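Local coordinates for protein uncharacterized conserved (Bdellovibrio bacteriovorus, PDB 7O21) that probably trims peptidoglycan as an LD-carboxypeptidase of the YkuD family and takes part in giving the predatory cell its curvature, at residues V46-R51 with H86-G91; T116-L121 with N127-G132; Q251-Q256 with L262-Q267; I282-S287 with Y291-E296. All blocks are in the same frame, centred on the assembly; numbering follows the deposited sequence. Where two conformers were deposited one is given.

Contact 1 of 4, residues V46-R51 with H86-G91; sequences VDKEQR and HKTPEG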
loop_
_atom_site.group_PDB
_atom_site.type_symbol
_atom_site.label_atom_id
_atom_site.label_comp_id
_atom_site.label_asym_id
_atom_site.label_seq_id
_atom_site.Cartn_x
_atom_site.Cartn_y
_atom_site.Cartn_z
ATOM N N VAL A 46 9.745 19.136 -7.102
ATOM C CA VAL A 46 10.357 19.830 -5.967
ATOM C C VAL A 46 11.864 19.888 -6.190
ATOM O O VAL A 46 12.519 18.852 -6.345
ATOM C CB VAL A 46 10.032 19.147 -4.633
ATOM C CG1 VAL A 46 10.676 19.917 -3.466
ATOM C CG2 VAL A 46 8.532 19.006 -4.442
ATOM N N ASP A 47 12.414 21.096 -6.186
ATOM C CA ASP A 47 13.834 21.356 -6.417
ATOM C C ASP A 47 14.398 21.808 -5.071
ATOM O O ASP A 47 14.218 22.964 -4.674
ATOM C CB ASP A 47 13.941 22.443 -7.487
ATOM C CG ASP A 47 15.360 22.867 -7.783
ATOM O OD1 ASP A 47 16.277 22.602 -6.979
ATOM O OD2 ASP A 47 15.546 23.486 -8.850
ATOM N N LYS A 48 15.060 20.892 -4.354
ATOM C CA LYS A 48 15.540 21.223 -3.013
ATOM C C LYS A 48 16.555 22.353 -3.048
ATOM O O LYS A 48 16.515 23.252 -2.199
ATOM C CB LYS A 48 16.156 20.009 -2.322
ATOM C CG LYS A 48 15.198 18.860 -2.065
ATOM C CD LYS A 48 15.938 17.776 -1.283
ATOM C CE LYS A 48 15.079 16.555 -1.033
ATOM N NZ LYS A 48 15.939 15.429 -0.551
ATOM N N GLU A 49 17.477 22.319 -4.015
ATOM C CA GLU A 49 18.543 23.316 -4.056
ATOM C C GLU A 49 17.976 24.720 -4.222
ATOM O O GLU A 49 18.392 25.654 -3.526
ATOM C CB GLU A 49 19.509 22.985 -5.191
ATOM C CG GLU A 49 20.549 24.060 -5.445
ATOM C CD GLU A 49 21.363 23.782 -6.688
ATOM O OE1 GLU A 49 21.185 22.698 -7.280
ATOM O OE2 GLU A 49 22.178 24.645 -7.078
ATOM N N GLN A 50 17.028 24.892 -5.149
ATOM C CA GLN A 50 16.431 26.197 -5.408
ATOM C C GLN A 50 15.292 26.538 -4.459
ATOM O O GLN A 50 14.783 27.664 -4.515
ATOM C CB GLN A 50 15.947 26.279 -6.855
ATOM C CG GLN A 50 17.072 26.129 -7.887
ATOM C CD GLN A 50 18.165 27.173 -7.725
ATOM O OE1 GLN A 50 19.355 26.847 -7.680
ATOM N NE2 GLN A 50 17.764 28.431 -7.631
ATOM N N ARG A 51 14.880 25.609 -3.593
ATOM C CA ARG A 51 13.747 25.840 -2.695
ATOM C C ARG A 51 12.495 26.240 -3.483
ATOM O O ARG A 51 11.830 27.236 -3.185
ATOM C CB ARG A 51 14.099 26.860 -1.601
ATOM C CG ARG A 51 15.162 26.365 -0.630
ATOM C CD ARG A 51 15.654 27.497 0.270
ATOM N NE ARG A 51 16.202 28.602 -0.513
ATOM C CZ ARG A 51 17.493 28.916 -0.569
ATOM N NH1 ARG A 51 18.384 28.208 0.114
ATOM N NH2 ARG A 51 17.894 29.939 -1.312
ATOM N N HIS A 86 23.041 14.480 7.062
ATOM C CA HIS A 86 22.089 15.587 7.066
ATOM C C HIS A 86 21.228 15.665 5.813
ATOM O O HIS A 86 20.538 16.672 5.605
ATOM C CB HIS A 86 22.737 16.951 7.330
ATOM C CG HIS A 86 23.438 17.028 8.649
ATOM N ND1 HIS A 86 22.765 17.019 9.853
ATOM C CD2 HIS A 86 24.747 17.197 8.952
ATOM C CE1 HIS A 86 23.636 17.129 10.841
ATOM N NE2 HIS A 86 24.845 17.240 10.322
ATOM N N LYS A 87 21.247 14.643 4.970
ATOM C CA LYS A 87 20.477 14.641 3.737
ATOM C C LYS A 87 19.131 13.957 3.951
ATOM O O LYS A 87 18.909 13.254 4.938
ATOM C CB LYS A 87 21.268 13.971 2.609
ATOM C CG LYS A 87 22.632 14.611 2.366
ATOM C CD LYS A 87 23.353 13.992 1.177
ATOM C CE LYS A 87 22.685 14.388 -0.127
ATOM N NZ LYS A 87 23.468 13.962 -1.319
ATOM N N THR A 88 18.228 14.178 3.004
ATOM C CA THR A 88 16.855 13.703 3.060
ATOM C C THR A 88 16.550 12.913 1.798
ATOM O O THR A 88 17.209 13.096 0.768
ATOM C CB THR A 88 15.897 14.900 3.151
ATOM O OG1 THR A 88 16.281 15.884 2.182
ATOM C CG2 THR A 88 15.959 15.533 4.540
ATOM N N PRO A 89 15.552 12.033 1.837
ATOM C CA PRO A 89 15.270 11.205 0.660
ATOM C C PRO A 89 14.906 12.024 -0.568
ATOM O O PRO A 89 14.282 13.082 -0.485
ATOM C CB PRO A 89 14.095 10.331 1.112
ATOM C CG PRO A 89 14.219 10.274 2.598
ATOM C CD PRO A 89 14.741 11.631 2.999
ATOM N N GLU A 90 15.316 11.518 -1.722
ATOM C CA GLU A 90 14.891 12.044 -3.004
ATOM C C GLU A 90 14.365 10.882 -3.831
ATOM O O GLU A 90 14.801 9.733 -3.663
ATOM C CB GLU A 90 16.018 12.804 -3.733
ATOM C CG GLU A 90 17.185 11.949 -4.178
ATOM C CD GLU A 90 18.266 12.749 -4.907
ATOM O OE1 GLU A 90 17.933 13.745 -5.581
ATOM O OE2 GLU A 90 19.452 12.373 -4.817
ATOM N N GLY A 91 13.414 11.163 -4.707
ATOM C CA GLY A 91 12.871 10.095 -5.517
ATOM C C GLY A 91 11.621 10.500 -6.270
ATOM O O GLY A 91 11.270 11.686 -6.366
HETATM O O HOH W 1 18.797 16.133 0.874
#
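K48 reaches across to T88 and P89 and joins two loops of the YkuD-type catalytic domain. One loop follows strand 42-47. The other leads into strand 91-99. K48 makes every contact from its side. Its ammonium group donates to T88 OG1, with NZ 2.8 Å from that hydroxyl oxygen. NZ also donates to P89 O at 2.9 Å, from above the carbonyl plane and off its lone pairs. A water accepts a longer bond from NZ and a second one from T88 N, so it ties the lysine to the backbone as well.

The K48 chain is fully extended beyond CG, and this carries NZ across a wide backbone gap. D177 forms a salt bridge with the same ammonium group. The backbone N of D177 is in turn hydrogen-bonded to E90 OE1, so E90, in the second shell, may position the carboxylate that pairs with K48. The side chain of T88 is about 8 Å from that of C151, the predicted nucleophile. Behind K48, the turn is fixed by an Asx motif. There D47 OD1 accepts from Q50 N at 3.0 Å, with the donor 64° out of the carboxylate plane.

Contact 2 of 4, residues T116-L121 with N127-G132; sequences TNYPNL and NKTGSG
Y118 lays its ring along the backbone of T129-G132, and its hydroxyl meets the amide of G130. G130 N donates to Y118 OH at 2.9 Å, with an N-H...O angle of 167°. The amide nitrogen lies at the ring edge, in the ring plane. The hydroxyl also sits 3.3 Å from T129 CA, so the tip of the tyrosine is closely bordered by the loop. Further back along the ring, Y118 CE2 comes within 3.4 Å of S131 O.

The tyrosine gets there because its CG stands opposite the backbone N (chi1 175°), which sends the ring out from its own chain toward the loop. P119 follows through a cis peptide bond. This folds the proline back, and P119 CB lies 3.9 Å above the plane of the Y118 ring, over its centre. The same CB touches T129 CG2 at 3.6 Å. The threonine methyl is turned to the proline with chi1 at 67°, which sets CG2 opposite the carbonyl carbon.

Before the tyrosine, an ST turn shapes the chain. T116 OG1 accepts from Y118 N at 3.1 Å, and it is also hydrogen-bonded to I133 O. After the proline, N120 is the N-cap of helix 121-126, with OD1 bonded to D123 N. The two segments are thus the loops at either end of one short helix in the YkuD-type domain. They border the predicted active site: G132 is about 6 Å from the side chain of C151, and a thiocyanate ion lies near G132.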
loop_
_atom_site.group_PDB
_atom_site.type_symbol
_atom_site.label_atom_id
_atom_site.label_comp_id
_atom_site.label_asym_id
_atom_site.label_seq_id
_atom_site.Cartn_x
_atom_site.Cartn_y
_atom_site.Cartn_z
ATOM N N THR A 116 2.476 10.489 0.651
ATOM C CA THR A 116 3.107 9.894 -0.522
ATOM C C THR A 116 3.172 8.375 -0.384
ATOM O O THR A 116 2.773 7.786 0.635
ATOM C CB THR A 116 4.526 10.431 -0.728
ATOM O OG1 THR A 116 5.401 9.896 0.282
ATOM C CG2 THR A 116 4.569 11.974 -0.726
ATOM N N ASN A 117 3.685 7.731 -1.431
ATOM C CA ASN A 117 3.960 6.303 -1.401
ATOM C C ASN A 117 5.380 5.994 -0.945
ATOM O O ASN A 117 5.841 4.865 -1.137
ATOM C CB ASN A 117 3.665 5.661 -2.762
ATOM C CG ASN A 117 4.600 6.157 -3.855
ATOM O OD1 ASN A 117 4.946 7.317 -3.894
ATOM N ND2 ASN A 117 5.035 5.246 -4.734
ATOM N N TYR A 118 6.093 6.955 -0.365
ATOM C CA TYR A 118 7.406 6.641 0.179
ATOM C C TYR A 118 7.262 5.631 1.313
ATOM O O TYR A 118 6.407 5.805 2.189
ATOM C CB TYR A 118 8.106 7.891 0.725
ATOM C CG TYR A 118 9.421 7.547 1.396
ATOM C CD1 TYR A 118 10.597 7.504 0.663
ATOM C CD2 TYR A 118 9.480 7.231 2.751
ATOM C CE1 TYR A 118 11.805 7.165 1.258
ATOM C CE2 TYR A 118 10.682 6.896 3.352
ATOM C CZ TYR A 118 11.837 6.869 2.599
ATOM O OH TYR A 118 13.045 6.534 3.173
ATOM N N PRO A 119 8.103 4.590 1.361
ATOM C CA PRO A 119 9.182 4.268 0.419
ATOM C C PRO A 119 8.650 3.511 -0.803
ATOM O O PRO A 119 7.816 2.612 -0.655
ATOM C CB PRO A 119 10.095 3.360 1.252
ATOM C CG PRO A 119 9.137 2.656 2.185
ATOM C CD PRO A 119 8.112 3.702 2.537
ATOM N N ASN A 120 9.105 3.887 -1.999
ATOM C CA ASN A 120 8.665 3.218 -3.217
ATOM C C ASN A 120 9.525 1.976 -3.467
ATOM O O ASN A 120 10.373 1.599 -2.653
ATOM C CB ASN A 120 8.623 4.183 -4.404
ATOM C CG ASN A 120 10.001 4.622 -4.870
ATOM O OD1 ASN A 120 11.027 4.000 -4.566
ATOM N ND2 ASN A 120 10.034 5.697 -5.629
ATOM N N LEU A 121 9.319 1.331 -4.611
ATOM C CA LEU A 121 10.015 0.073 -4.863
ATOM C C LEU A 121 11.516 0.266 -5.003
ATOM O O LEU A 121 12.282 -0.634 -4.634
ATOM C CB LEU A 121 9.431 -0.616 -6.092
ATOM C CG LEU A 121 8.070 -1.318 -5.941
ATOM C CD1 LEU A 121 7.698 -2.053 -7.228
ATOM C CD2 LEU A 121 8.051 -2.277 -4.746
ATOM N N ASN A 127 16.716 -0.573 0.787
ATOM C CA ASN A 127 16.515 -1.051 2.159
ATOM C C ASN A 127 17.166 -0.150 3.209
ATOM O O ASN A 127 17.688 -0.626 4.218
ATOM C CB ASN A 127 16.960 -2.508 2.321
ATOM C CG ASN A 127 16.298 -3.192 3.501
ATOM O OD1 ASN A 127 15.199 -2.820 3.914
ATOM N ND2 ASN A 127 16.967 -4.201 4.049
ATOM N N LYS A 128 17.126 1.160 2.984
ATOM C CA LYS A 128 17.638 2.140 3.944
ATOM C C LYS A 128 16.605 3.231 4.190
ATOM O O LYS A 128 16.903 4.428 4.200
ATOM C CB LYS A 128 18.993 2.709 3.527
ATOM C CG LYS A 128 19.984 1.645 3.080
ATOM C CD LYS A 128 21.421 2.121 3.196
ATOM C CE LYS A 128 21.782 3.039 2.040
ATOM N NZ LYS A 128 22.656 2.365 1.042
ATOM N N THR A 129 15.365 2.811 4.415
ATOM C CA THR A 129 14.241 3.731 4.496
ATOM C C THR A 129 14.170 4.401 5.865
ATOM O O THR A 129 14.562 3.830 6.886
ATOM C CB THR A 129 12.939 2.981 4.220
ATOM O OG1 THR A 129 12.688 2.054 5.282
ATOM C CG2 THR A 129 13.026 2.223 2.901
ATOM N N GLY A 130 13.659 5.630 5.873
ATOM C CA GLY A 130 13.527 6.397 7.096
ATOM C C GLY A 130 12.098 6.790 7.407
ATOM O O GLY A 130 11.175 5.988 7.234
ATOM N N SER A 131 11.899 8.021 7.868
ATOM C CA SER A 131 10.564 8.478 8.218
ATOM C C SER A 131 9.776 8.842 6.962
ATOM O O SER A 131 10.340 9.103 5.894
ATOM C CB SER A 131 10.633 9.670 9.175
ATOM O OG SER A 131 11.742 10.503 8.880
ATOM N N GLY A 132 8.450 8.857 7.105
ATOM C CA GLY A 132 7.583 9.088 5.964
ATOM C C GLY A 132 7.779 10.458 5.341
ATOM O O GLY A 132 8.347 11.380 5.932
#

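Contact 3 of 4, residues Q251-Q256 with L262-Q267; sequences QPYIVQ and LVKTLQ
The Y253 ring turns an edge to K264. CB of the lysine lies near the ring plane, 3.9 Å from Y253 CD2. The two side chains run side by side in the same direction. K264 is extended throughout, so its CD also stays beside the ring. Y253 has two conformers, so the place of the ring is less certain than that of the backbone. In one of them Y253 OH is hydrogen-bonded to S40 N. F39 touches the ring and makes a cation-pi contact with K264. The ring of P252 packs differently: its CB meets V263 CG1 at 3.7 Å.

Beneath the side chains is a regular antiparallel hairpin, with strand directions 176° apart. Y253 with K264 and V255 with L262 are hydrogen-bonded pairs. I254 with V263 is the non-hydrogen-bonded pair between them. The bonds of V255 and L262 are nearly straight: V255 N to L262 O is 3.0 Å, and L262 N to V255 O is 2.9 Å. At the other pair, Y253 N to K264 O is just as short at 2.9 Å but bent, with an N-H...O angle of 134°. Here the strand resumes after a break at P252. Two CA-H...O contacts fill the interval, the shorter from V263 CA to Y253 O at 3.3 Å.

The hairpin is part of the curved sheet of the NTF2-like domain. I254 and V263 face helix 184-206, touching L194 and V198. Strand 30-32 pairs along 251-256, and strand 275-287 flanks 262-267.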
loop_
_atom_site.group_PDB
_atom_site.type_symbol
_atom_site.label_atom_id
_atom_site.label_comp_id
_atom_site.label_asym_id
_atom_site.label_seq_id
_atom_site.Cartn_x
_atom_site.Cartn_y
_atom_site.Cartn_z
ATOM N N GLN A 251 0.516 6.686 -24.442
ATOM C CA GLN A 251 1.659 7.552 -24.231
ATOM C C GLN A 251 2.013 7.555 -22.744
ATOM O O GLN A 251 1.156 7.883 -21.912
ATOM C CB GLN A 251 1.343 8.970 -24.687
ATOM C CG GLN A 251 2.428 9.950 -24.323
ATOM C CD GLN A 251 2.041 11.348 -24.712
ATOM O OE1 GLN A 251 1.802 11.632 -25.888
ATOM N NE2 GLN A 251 1.970 12.236 -23.729
ATOM N N PRO A 252 3.230 7.163 -22.370
ATOM C CA PRO A 252 3.547 6.948 -20.958
ATOM C C PRO A 252 4.073 8.181 -20.234
ATOM O O PRO A 252 4.558 9.144 -20.832
ATOM C CB PRO A 252 4.670 5.902 -21.031
ATOM C CG PRO A 252 5.376 6.248 -22.292
ATOM C CD PRO A 252 4.277 6.629 -23.259
ATOM N N TYR A 253 3.926 8.147 -18.899
ATOM C CA TYR A 253 4.804 8.924 -18.030
ATOM C C TYR A 253 6.208 8.361 -18.193
ATOM O O TYR A 253 6.405 7.144 -18.226
ATOM C CB TYR A 253 4.475 8.728 -16.540
ATOM C CG TYR A 253 3.260 9.393 -15.915
ATOM C CD1 TYR A 253 3.212 10.759 -15.658
ATOM C CD2 TYR A 253 2.195 8.621 -15.489
ATOM C CE1 TYR A 253 2.092 11.335 -15.042
ATOM C CE2 TYR A 253 1.098 9.181 -14.890
ATOM C CZ TYR A 253 1.056 10.522 -14.646
ATOM O OH TYR A 253 -0.080 11.034 -14.051
ATOM N N ILE A 254 7.191 9.249 -18.263
ATOM C CA ILE A 254 8.599 8.851 -18.274
ATOM C C ILE A 254 9.356 9.806 -17.365
ATOM O O ILE A 254 9.365 11.022 -17.604
ATOM C CB ILE A 254 9.222 8.877 -19.680
ATOM C CG1 ILE A 254 8.379 8.039 -20.637
ATOM C CG2 ILE A 254 10.674 8.356 -19.619
ATOM C CD1 ILE A 254 8.849 8.098 -22.103
ATOM N N VAL A 255 9.962 9.263 -16.310
ATOM C CA VAL A 255 10.828 10.016 -15.409
ATOM C C VAL A 255 12.164 9.288 -15.333
ATOM O O VAL A 255 12.207 8.076 -15.094
ATOM C CB VAL A 255 10.212 10.146 -14.007
ATOM C CG1 VAL A 255 11.128 10.951 -13.097
ATOM C CG2 VAL A 255 8.870 10.840 -14.107
ATOM N N GLN A 256 13.253 10.035 -15.513
ATOM C CA GLN A 256 14.596 9.472 -15.424
ATOM C C GLN A 256 15.424 10.405 -14.560
ATOM O O GLN A 256 15.685 11.543 -14.951
ATOM C CB GLN A 256 15.219 9.335 -16.811
ATOM C CG GLN A 256 16.311 8.274 -16.872
ATOM C CD GLN A 256 17.587 8.697 -16.173
ATOM O OE1 GLN A 256 17.976 8.135 -15.133
ATOM N NE2 GLN A 256 18.258 9.690 -16.744
ATOM N N LEU A 262 11.483 5.383 -14.462
ATOM C CA LEU A 262 10.119 4.959 -14.168
ATOM C C LEU A 262 9.275 5.264 -15.395
ATOM O O LEU A 262 9.294 6.394 -15.903
ATOM C CB LEU A 262 9.578 5.718 -12.951
ATOM C CG LEU A 262 8.259 5.313 -12.285
ATOM C CD1 LEU A 262 7.051 5.739 -13.105
ATOM C CD2 LEU A 262 8.196 3.856 -11.935
ATOM N N VAL A 263 8.558 4.253 -15.882
ATOM C CA VAL A 263 7.637 4.389 -17.005
ATOM C C VAL A 263 6.287 3.857 -16.551
ATOM O O VAL A 263 6.209 2.762 -15.993
ATOM C CB VAL A 263 8.139 3.609 -18.236
ATOM C CG1 VAL A 263 7.166 3.722 -19.378
ATOM C CG2 VAL A 263 9.504 4.148 -18.669
ATOM N N LYS A 264 5.220 4.643 -16.754
ATOM C CA LYS A 264 3.873 4.193 -16.407
ATOM C C LYS A 264 2.947 4.454 -17.586
ATOM O O LYS A 264 2.974 5.543 -18.176
ATOM C CB LYS A 264 3.371 4.916 -15.151
ATOM C CG LYS A 264 1.979 4.495 -14.694
ATOM C CD LYS A 264 1.585 5.298 -13.461
ATOM C CE LYS A 264 0.200 4.931 -12.938
ATOM N NZ LYS A 264 -0.064 5.591 -11.606
ATOM N N THR A 265 2.147 3.444 -17.938
ATOM C CA THR A 265 1.320 3.490 -19.139
ATOM C C THR A 265 0.049 2.678 -18.909
ATOM O O THR A 265 -0.019 1.849 -18.003
ATOM C CB THR A 265 2.109 2.948 -20.342
ATOM O OG1 THR A 265 1.298 2.973 -21.523
ATOM C CG2 THR A 265 2.545 1.522 -20.099
ATOM N N LEU A 266 -0.982 2.973 -19.702
ATOM C CA LEU A 266 -2.140 2.090 -19.829
ATOM C C LEU A 266 -1.851 1.085 -20.944
ATOM O O LEU A 266 -1.589 1.470 -22.091
ATOM C CB LEU A 266 -3.403 2.896 -20.129
ATOM C CG LEU A 266 -4.713 2.095 -20.118
ATOM C CD1 LEU A 266 -4.992 1.536 -18.734
ATOM C CD2 LEU A 266 -5.874 2.983 -20.538
ATOM N N GLN A 267 -1.858 -0.195 -20.597
ATOM C CA GLN A 267 -1.424 -1.264 -21.489
ATOM C C GLN A 267 -2.608 -2.116 -21.916
ATOM O O GLN A 267 -3.397 -2.552 -21.075
ATOM C CB GLN A 267 -0.420 -2.142 -20.752
ATOM C CG GLN A 267 -0.025 -3.428 -21.476
ATOM C CD GLN A 267 0.773 -4.354 -20.570
ATOM O OE1 GLN A 267 1.944 -4.108 -20.304
ATOM N NE2 GLN A 267 0.127 -5.384 -20.051
#

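Contact 4 of 4, residues I282-S287 with Y291-E296; sequences IYALKS and YKIIRE
I282 and I293 meet on the inner side of the hairpin, with I282 CG2 3.6 Å from I293 CG1. A284 continues this apolar side, and its CB packs on Y291 CB at 4.1 Å. W201 of helix 184-206 covers both isoleucines, and F197 of the same helix touches Y291. On the other face, the methyl ends of L285 and I294 come together, CD1 to CD1, at 3.9 Å. There the side chains of Y283 and R295 cross at about a right angle: CD1 of the ring is near R295 CB, and R295 O sits at the ring edge, in plane. The ring also makes an edge-to-face contact with F122.

The two strands form the last hairpin of the NTF2-like domain, interrupted by a classic beta bulge. I294 and R295 both face Y283, whose carbonyl oxygen accepts twice. I294 N is 2.9 Å from Y283 O, and R295 N is more distant at 3.3 Å. The extra residue shifts the register by one between Y283 and A284. I294 has chi1 58°, which wedges CG1 between its own N and carbonyl carbon and brings it within 3.3 Å of Y283 O.

Toward the rim, S287 CB lies on K292 CG at 3.6 Å, while K292 NZ bonds to T215 O. R295 bends at chi2, and its NH2 donates back to I294 O at 2.8 Å, with that oxygen close to the guanidinium plane. K286 runs alongside the Y291 ring. Its NZ is placed to donate to Y291 OH, but the position of that hydroxyl is doubtful.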
loop_
_atom_site.group_PDB
_atom_site.type_symbol
_atom_site.label_atom_id
_atom_site.label_comp_id
_atom_site.label_asym_id
_atom_site.label_seq_id
_atom_site.Cartn_x
_atom_site.Cartn_y
_atom_site.Cartn_z
ATOM N N ILE A 282 6.825 0.247 -14.914
ATOM C CA ILE A 282 8.138 -0.365 -15.093
ATOM C C ILE A 282 9.145 0.440 -14.279
ATOM O O ILE A 282 9.191 1.671 -14.372
ATOM C CB ILE A 282 8.524 -0.341 -16.579
ATOM C CG1 ILE A 282 7.435 -1.033 -17.415
ATOM C CG2 ILE A 282 9.902 -0.960 -16.796
ATOM C CD1 ILE A 282 7.532 -0.739 -18.899
ATOM N N TYR A 283 9.933 -0.252 -13.462
ATOM C CA TYR A 283 11.003 0.344 -12.674
ATOM C C TYR A 283 12.306 -0.208 -13.221
ATOM O O TYR A 283 12.475 -1.429 -13.299
ATOM C CB TYR A 283 10.884 -0.087 -11.208
ATOM C CG TYR A 283 9.606 0.315 -10.508
ATOM C CD1 TYR A 283 8.414 -0.359 -10.742
ATOM C CD2 TYR A 283 9.602 1.363 -9.600
ATOM C CE1 TYR A 283 7.249 -0.000 -10.091
ATOM C CE2 TYR A 283 8.433 1.734 -8.945
ATOM C CZ TYR A 283 7.272 1.052 -9.200
ATOM O OH TYR A 283 6.112 1.412 -8.537
ATOM N N ALA A 284 13.220 0.680 -13.611
ATOM C CA ALA A 284 14.481 0.250 -14.207
ATOM C C ALA A 284 15.631 1.047 -13.606
ATOM O O ALA A 284 15.443 2.127 -13.048
ATOM C CB ALA A 284 14.474 0.360 -15.741
ATOM N N LEU A 285 16.834 0.478 -13.708
ATOM C CA LEU A 285 18.050 1.129 -13.239
ATOM C C LEU A 285 19.063 1.165 -14.367
ATOM O O LEU A 285 19.103 0.264 -15.215
ATOM C CB LEU A 285 18.668 0.398 -12.027
ATOM C CG LEU A 285 17.822 0.391 -10.749
ATOM C CD1 LEU A 285 18.473 -0.508 -9.697
ATOM C CD2 LEU A 285 17.596 1.815 -10.217
ATOM N N LYS A 286 19.905 2.206 -14.350
ATOM C CA LYS A 286 20.980 2.323 -15.326
ATOM C C LYS A 286 21.856 1.078 -15.321
ATOM O O LYS A 286 22.193 0.532 -14.267
ATOM C CB LYS A 286 21.860 3.525 -14.979
ATOM C CG LYS A 286 21.269 4.853 -15.387
ATOM C CD LYS A 286 22.339 5.949 -15.325
ATOM C CE LYS A 286 21.805 7.282 -15.838
ATOM N NZ LYS A 286 21.842 7.347 -17.330
ATOM N N SER A 287 22.237 0.660 -16.523
ATOM C CA SER A 287 23.155 -0.447 -16.761
ATOM C C SER A 287 24.024 -0.017 -17.928
ATOM O O SER A 287 23.551 0.006 -19.069
ATOM C CB SER A 287 22.381 -1.709 -17.135
ATOM O OG SER A 287 23.275 -2.799 -17.333
ATOM N N TYR A 291 19.403 0.624 -19.766
ATOM C CA TYR A 291 18.627 0.400 -18.551
ATOM C C TYR A 291 18.208 -1.057 -18.483
ATOM O O TYR A 291 17.999 -1.699 -19.512
ATOM C CB TYR A 291 17.362 1.292 -18.526
ATOM C CG TYR A 291 17.710 2.732 -18.305
ATOM C CD1 TYR A 291 18.002 3.556 -19.383
ATOM C CD2 TYR A 291 17.804 3.255 -17.023
ATOM C CE1 TYR A 291 18.349 4.872 -19.193
ATOM C CE2 TYR A 291 18.161 4.572 -16.828
ATOM C CZ TYR A 291 18.432 5.367 -17.917
ATOM O OH TYR A 291 18.792 6.683 -17.721
ATOM N N LYS A 292 18.088 -1.570 -17.262
ATOM C CA LYS A 292 17.542 -2.903 -17.033
ATOM C C LYS A 292 16.393 -2.841 -16.040
ATOM O O LYS A 292 16.507 -2.209 -14.978
ATOM C CB LYS A 292 18.610 -3.899 -16.573
ATOM C CG LYS A 292 19.682 -4.100 -17.634
ATOM C CD LYS A 292 20.228 -5.510 -17.639
ATOM C CE LYS A 292 21.198 -5.694 -18.791
ATOM N NZ LYS A 292 20.745 -6.768 -19.723
ATOM N N ILE A 293 15.296 -3.518 -16.391
ATOM C CA ILE A 293 14.094 -3.548 -15.569
ATOM C C ILE A 293 14.326 -4.390 -14.321
ATOM O O ILE A 293 14.768 -5.546 -14.401
ATOM C CB ILE A 293 12.916 -4.080 -16.401
ATOM C CG1 ILE A 293 12.622 -3.158 -17.595
ATOM C CG2 ILE A 293 11.696 -4.264 -15.540
ATOM C CD1 ILE A 293 11.643 -3.774 -18.602
ATOM N N ILE A 294 14.059 -3.803 -13.153
ATOM C CA ILE A 294 14.176 -4.484 -11.869
ATOM C C ILE A 294 12.824 -4.887 -11.298
ATOM O O ILE A 294 12.745 -5.794 -10.471
ATOM C CB ILE A 294 14.972 -3.644 -10.852
ATOM C CG1 ILE A 294 14.325 -2.274 -10.641
ATOM C CG2 ILE A 294 16.407 -3.502 -11.327
ATOM C CD1 ILE A 294 14.728 -1.645 -9.317
ATOM N N ARG A 295 11.755 -4.188 -11.680
ATOM C CA ARG A 295 10.420 -4.505 -11.183
ATOM C C ARG A 295 9.422 -4.120 -12.266
ATOM O O ARG A 295 9.640 -3.164 -13.007
ATOM C CB ARG A 295 10.068 -3.708 -9.913
ATOM C CG ARG A 295 11.087 -3.728 -8.768
ATOM C CD ARG A 295 11.008 -5.028 -7.961
ATOM N NE ARG A 295 11.899 -5.028 -6.799
ATOM C CZ ARG A 295 13.136 -5.519 -6.786
ATOM N NH1 ARG A 295 13.849 -5.469 -5.669
ATOM N NH2 ARG A 295 13.675 -6.043 -7.883
ATOM N N GLU A 296 8.343 -4.888 -12.383
ATOM C CA GLU A 296 7.302 -4.597 -13.367
ATOM C C GLU A 296 5.964 -4.946 -12.733
ATOM O O GLU A 296 5.761 -6.089 -12.305
ATOM C CB GLU A 296 7.535 -5.417 -14.640
ATOM C CG GLU A 296 6.527 -5.144 -15.762
ATOM C CD GLU A 296 6.933 -5.744 -17.084
ATOM O OE1 GLU A 296 8.130 -6.060 -17.241
ATOM O OE2 GLU A 296 6.077 -5.905 -17.983
#

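From the N terminus, contact 1 comes first and closes the long excursion through strands 52-59 and 62-73. Contact 2 then closes a short loop around helix 121-126. Contacts 3 and 4 are tight hairpins near the C terminus. All four follow in series, and none nests or crosses. Contacts 1 and 2 lie in the catalytic domain and touch where P89 packs on Y118. Contacts 3 and 4 share one sheet, since strands 260-270 and 275-287 are neighbours, and V263 O probably bonds to I282 N. One place where the two domains meet is between contacts 2 and 4: L121 CD1 packs 3.6 Å from Y283 CE1 and also touches R295.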